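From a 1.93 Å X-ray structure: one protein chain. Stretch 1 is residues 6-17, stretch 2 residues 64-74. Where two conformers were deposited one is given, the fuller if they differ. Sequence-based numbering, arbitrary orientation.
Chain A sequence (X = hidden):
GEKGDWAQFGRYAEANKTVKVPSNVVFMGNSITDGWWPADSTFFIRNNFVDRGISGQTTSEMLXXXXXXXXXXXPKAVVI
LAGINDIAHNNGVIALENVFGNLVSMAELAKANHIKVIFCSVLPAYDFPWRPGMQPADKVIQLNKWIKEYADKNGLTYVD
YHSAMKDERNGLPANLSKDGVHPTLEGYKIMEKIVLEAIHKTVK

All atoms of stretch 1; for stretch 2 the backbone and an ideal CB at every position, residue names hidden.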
# COMPACT_ATOMS: atom_id res chain seq x y z
N TRP A 6 -14.66 -5.01 11.26
CA TRP A 6 -14.25 -5.45 9.92
C TRP A 6 -13.17 -4.56 9.28
O TRP A 6 -12.16 -5.07 8.81
CB TRP A 6 -15.48 -5.58 8.99
CG TRP A 6 -15.13 -5.91 7.57
CD1 TRP A 6 -14.86 -7.14 7.05
CD2 TRP A 6 -14.97 -4.97 6.51
NE1 TRP A 6 -14.51 -7.02 5.72
CE2 TRP A 6 -14.57 -5.69 5.36
CE3 TRP A 6 -15.10 -3.57 6.42
CZ2 TRP A 6 -14.35 -5.07 4.13
CZ3 TRP A 6 -14.87 -2.95 5.20
CH2 TRP A 6 -14.49 -3.70 4.08
N ALA A 7 -13.37 -3.23 9.28
CA ALA A 7 -12.44 -2.29 8.66
C ALA A 7 -11.24 -1.96 9.57
O ALA A 7 -10.30 -1.30 9.14
CB ALA A 7 -13.18 -1.02 8.31
N GLN A 8 -11.28 -2.46 10.82
CA GLN A 8 -10.25 -2.27 11.87
C GLN A 8 -10.01 -0.76 12.13
O GLN A 8 -8.87 -0.29 12.13
CB GLN A 8 -8.95 -3.01 11.52
CG GLN A 8 -9.14 -4.51 11.60
CD GLN A 8 -8.02 -5.26 10.95
OE1 GLN A 8 -7.98 -5.47 9.73
NE2 GLN A 8 -7.13 -5.78 11.77
N PHE A 9 -11.11 -0.02 12.38
CA PHE A 9 -11.07 1.41 12.73
C PHE A 9 -10.39 1.59 14.11
O PHE A 9 -9.78 2.63 14.37
CB PHE A 9 -12.49 1.98 12.79
CG PHE A 9 -13.16 2.31 11.47
CD1 PHE A 9 -12.81 3.45 10.77
CD2 PHE A 9 -14.20 1.53 10.98
CE1 PHE A 9 -13.48 3.80 9.59
CE2 PHE A 9 -14.87 1.88 9.79
CZ PHE A 9 -14.49 3.01 9.10
N GLY A 10 -10.52 0.57 14.96
CA GLY A 10 -9.96 0.52 16.30
C GLY A 10 -8.44 0.45 16.36
O GLY A 10 -7.86 0.80 17.38
N ARG A 11 -7.78 0.00 15.28
CA ARG A 11 -6.32 -0.11 15.25
C ARG A 11 -5.63 1.26 15.44
O ARG A 11 -4.71 1.37 16.26
CB ARG A 11 -5.84 -0.79 13.96
CG ARG A 11 -4.30 -0.77 13.74
CD ARG A 11 -3.50 -1.74 14.62
NE ARG A 11 -2.07 -1.55 14.45
CZ ARG A 11 -1.34 -2.15 13.51
NH1 ARG A 11 -1.90 -3.01 12.68
NH2 ARG A 11 -0.04 -1.90 13.41
N TYR A 12 -6.08 2.30 14.70
CA TYR A 12 -5.43 3.61 14.80
C TYR A 12 -6.32 4.74 15.32
O TYR A 12 -5.87 5.89 15.33
CB TYR A 12 -4.88 4.02 13.44
CG TYR A 12 -3.74 3.15 12.96
CD1 TYR A 12 -2.50 3.17 13.61
CD2 TYR A 12 -3.86 2.36 11.82
CE1 TYR A 12 -1.43 2.41 13.16
CE2 TYR A 12 -2.79 1.61 11.35
CZ TYR A 12 -1.59 1.62 12.03
OH TYR A 12 -0.53 0.89 11.57
N ALA A 13 -7.56 4.44 15.76
CA ALA A 13 -8.49 5.47 16.26
C ALA A 13 -7.83 6.36 17.35
O ALA A 13 -7.92 7.58 17.27
CB ALA A 13 -9.75 4.81 16.82
N GLU A 14 -7.11 5.75 18.31
CA GLU A 14 -6.44 6.45 19.40
C GLU A 14 -5.21 7.20 18.91
O GLU A 14 -5.03 8.37 19.27
CB GLU A 14 -6.08 5.49 20.54
CG GLU A 14 -7.28 5.06 21.37
CD GLU A 14 -8.09 6.18 22.00
OE1 GLU A 14 -7.49 7.13 22.54
OE2 GLU A 14 -9.33 6.10 21.94
N ALA A 15 -4.37 6.55 18.09
CA ALA A 15 -3.16 7.14 17.51
C ALA A 15 -3.48 8.41 16.70
O ALA A 15 -2.71 9.37 16.77
CB ALA A 15 -2.47 6.12 16.63
N ASN A 16 -4.61 8.42 15.96
CA ASN A 16 -5.05 9.56 15.15
C ASN A 16 -5.29 10.83 15.98
O ASN A 16 -5.07 11.93 15.47
CB ASN A 16 -6.33 9.20 14.40
CG ASN A 16 -6.12 8.22 13.26
OD1 ASN A 16 -5.02 8.04 12.74
ND2 ASN A 16 -7.18 7.56 12.84
N LYS A 17 -5.68 10.68 17.25
CA LYS A 17 -5.99 11.79 18.18
C LYS A 17 -4.74 12.62 18.57
O LYS A 17 -4.91 13.74 19.06
CB LYS A 17 -6.68 11.26 19.44
CG LYS A 17 -7.98 10.50 19.18
CD LYS A 17 -8.89 10.55 20.39
CE LYS A 17 -9.52 9.25 20.77
NZ LYS A 17 -9.56 9.11 22.24
N UNK A 64 -12.90 1.81 3.07
CA UNK A 64 -13.79 2.13 4.20
C UNK A 64 -13.00 2.87 5.33
O UNK A 64 -13.50 3.85 5.88
CB UNK A 64 -14.42 0.85 4.74
N UNK A 65 -11.78 2.43 5.62
CA UNK A 65 -10.89 3.02 6.64
C UNK A 65 -10.28 4.37 6.20
O UNK A 65 -9.80 5.14 7.05
CB UNK A 65 -9.76 2.04 6.97
N UNK A 66 -10.27 4.64 4.88
CA UNK A 66 -9.66 5.81 4.24
C UNK A 66 -10.03 7.14 4.87
O UNK A 66 -9.16 8.00 5.01
CB UNK A 66 -10.05 5.84 2.76
N UNK A 67 -11.31 7.34 5.22
CA UNK A 67 -11.77 8.60 5.81
C UNK A 67 -11.08 8.89 7.18
O UNK A 67 -10.59 9.99 7.38
CB UNK A 67 -13.29 8.56 5.99
N UNK A 68 -11.02 7.89 8.09
CA UNK A 68 -10.42 8.05 9.42
C UNK A 68 -8.90 8.13 9.39
O UNK A 68 -8.30 8.97 10.05
CB UNK A 68 -10.84 6.89 10.32
N UNK A 69 -8.27 7.22 8.65
CA UNK A 69 -6.82 7.12 8.64
C UNK A 69 -6.09 7.93 7.58
O UNK A 69 -4.87 7.98 7.63
CB UNK A 69 -6.44 5.65 8.47
N UNK A 70 -6.82 8.61 6.66
CA UNK A 70 -6.18 9.44 5.63
C UNK A 70 -6.84 10.82 5.59
O UNK A 70 -6.20 11.79 5.95
CB UNK A 70 -6.27 8.77 4.26
N UNK A 71 -8.11 10.90 5.13
CA UNK A 71 -8.84 12.17 4.94
C UNK A 71 -8.84 13.03 6.22
O UNK A 71 -8.47 14.21 6.16
CB UNK A 71 -10.28 11.89 4.51
N UNK A 72 -9.23 12.44 7.37
CA UNK A 72 -9.31 13.18 8.63
C UNK A 72 -7.95 13.66 9.17
O UNK A 72 -7.93 14.57 10.01
CB UNK A 72 -9.98 12.30 9.68
N UNK A 73 -6.83 13.12 8.64
CA UNK A 73 -5.49 13.56 9.05
C UNK A 73 -5.00 14.73 8.18
O UNK A 73 -3.95 15.29 8.47
CB UNK A 73 -4.50 12.39 8.97
N UNK A 74 -5.78 15.11 7.15
CA UNK A 74 -5.49 16.20 6.20
C UNK A 74 -4.00 16.20 5.73
O UNK A 74 -3.31 17.21 5.92
CB UNK A 74 -5.83 17.54 6.85

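Position 64 lies in a helix, and its CA-to-CB bond points toward stretch 1. The ideal CB is 3.9 Å from CZ3 of Trp6 and 4.2 Å from CB of Ala7, with the ring of Phe9 just beyond. Everything on offer is apolar, so valine, isoleucine, leucine or methionine would suit. The residue is Val64. Its CG2 meets the edge of the indole, 3.7 Å from Trp6 CZ3, while CG1 lies 3.7 Å from both Ala7 CB and Phe9 CZ.

At position 65 CB points sideways, 4.0 Å from Ala7 O. A long side chain could run past the carbonyls of Ala7 and Gln8 toward the Tyr12 ring; lysine, arginine, glutamine or methionine are all plausible. It is Arg65, whose CD packs 3.4 Å from Ala7 O and whose guanidinium places NH1 4.2 Å from Tyr12 CD2.

Position 66 points away and 67 sideways, neither with stretch 1 within reach of its ideal CB, so stretch 1 hardly restricts them; they are Phe66 and Arg67.

Position 68 points toward stretch 1, its ideal CB 4.0 Å from Phe9 CD1 and 4.5 Å from Asn16 ND2. Beyond lies the carbonyl of Phe9, which accepts a weak backbone bond from Ala13 N and can still take a side-chain donor. Glutamine or lysine might reach, and methionine could fill the space. Gln68, in the conformer given, extends with chi1 and chi2 both t, and NE2 donates to Phe9 O at 2.9 Å, nearly straight at 172°.

Position 69 points sideways, but its ideal CB is 4.8 Å from Asn16 ND2, an amide donor. Aspartate, asparagine or perhaps glutamate could answer it. Asp69, with chi1 m, accepts from Asn16 ND2 through OD1 at 2.8 Å. The same OD1 accepts from Gln68 NE2 (3.0 Å), while OD2 forms a salt bridge with Arg65 NH1 (2.8 Å). A water accepts from Tyr12 N and lies within hydrogen-bonding distance of Gln8 O and Asp69 OD2, linking the stretches.

Positions 70 and 71 make no contact with stretch 1; they are Val70 and Ile71. Position 72 points toward it but stays short: Asn72. Position 73 also points toward stretch 1, though its ideal CB has nothing within 5.5 Å. Only a longer side chain would touch, such as leucine, methionine or glutamine. Leu73 brings CD1 to 3.8 Å from Asn16 OD1. Position 74 is out of reach and has positive phi, favouring glycine or asparagine; it is Lys74.

Stretch 2 64-74: VRFRQDVINLK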
# COMPACT_ATOMS: atom_id res chain seq x y z
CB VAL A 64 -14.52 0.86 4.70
CG1 VAL A 64 -15.22 1.09 6.05
CG2 VAL A 64 -15.53 0.38 3.66
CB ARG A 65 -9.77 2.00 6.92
CG ARG A 65 -8.88 2.33 8.08
CD ARG A 65 -8.08 1.15 8.54
NE ARG A 65 -7.17 0.57 7.53
CZ ARG A 65 -5.92 0.95 7.32
NH1 ARG A 65 -5.43 2.02 7.94
NH2 ARG A 65 -5.14 0.28 6.48
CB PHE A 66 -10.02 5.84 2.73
CG PHE A 66 -9.00 6.55 1.87
CD1 PHE A 66 -7.79 5.94 1.54
CD2 PHE A 66 -9.26 7.82 1.37
CE1 PHE A 66 -6.85 6.60 0.75
CE2 PHE A 66 -8.32 8.47 0.57
CZ PHE A 66 -7.13 7.85 0.26
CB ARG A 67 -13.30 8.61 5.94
CG ARG A 67 -13.88 9.87 6.57
CD ARG A 67 -15.31 10.13 6.12
NE ARG A 67 -15.41 10.20 4.66
CZ ARG A 67 -15.11 11.27 3.93
NH1 ARG A 67 -14.75 12.41 4.52
NH2 ARG A 67 -15.18 11.22 2.60
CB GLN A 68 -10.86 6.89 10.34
CG GLN A 68 -10.27 6.97 11.77
CD GLN A 68 -10.46 5.74 12.60
OE1 GLN A 68 -11.45 5.61 13.32
NE2 GLN A 68 -9.49 4.83 12.56
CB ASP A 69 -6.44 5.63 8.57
CG ASP A 69 -6.69 4.89 9.89
OD1 ASP A 69 -7.05 5.55 10.89
OD2 ASP A 69 -6.51 3.66 9.92
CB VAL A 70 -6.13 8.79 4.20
CG1 VAL A 70 -5.47 9.73 3.19
CG2 VAL A 70 -5.42 7.45 4.21
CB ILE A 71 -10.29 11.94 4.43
CG1 ILE A 71 -10.30 11.20 3.05
CG2 ILE A 71 -11.07 13.28 4.38
CD1 ILE A 71 -11.60 10.67 2.55
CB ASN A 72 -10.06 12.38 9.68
CG ASN A 72 -11.55 12.24 9.38
OD1 ASN A 72 -12.11 12.90 8.49
ND2 ASN A 72 -12.23 11.36 10.10
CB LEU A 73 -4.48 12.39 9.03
CG LEU A 73 -4.78 11.20 9.98
CD1 LEU A 73 -3.66 10.20 9.93
CD2 LEU A 73 -4.98 11.66 11.43
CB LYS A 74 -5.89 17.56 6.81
CG LYS A 74 -7.39 17.70 7.06
CD LYS A 74 -7.72 18.99 7.81
CE LYS A 74 -9.19 19.29 7.82
NZ LYS A 74 -9.45 20.64 8.39
O HOH W 1 -7.48 2.12 11.97
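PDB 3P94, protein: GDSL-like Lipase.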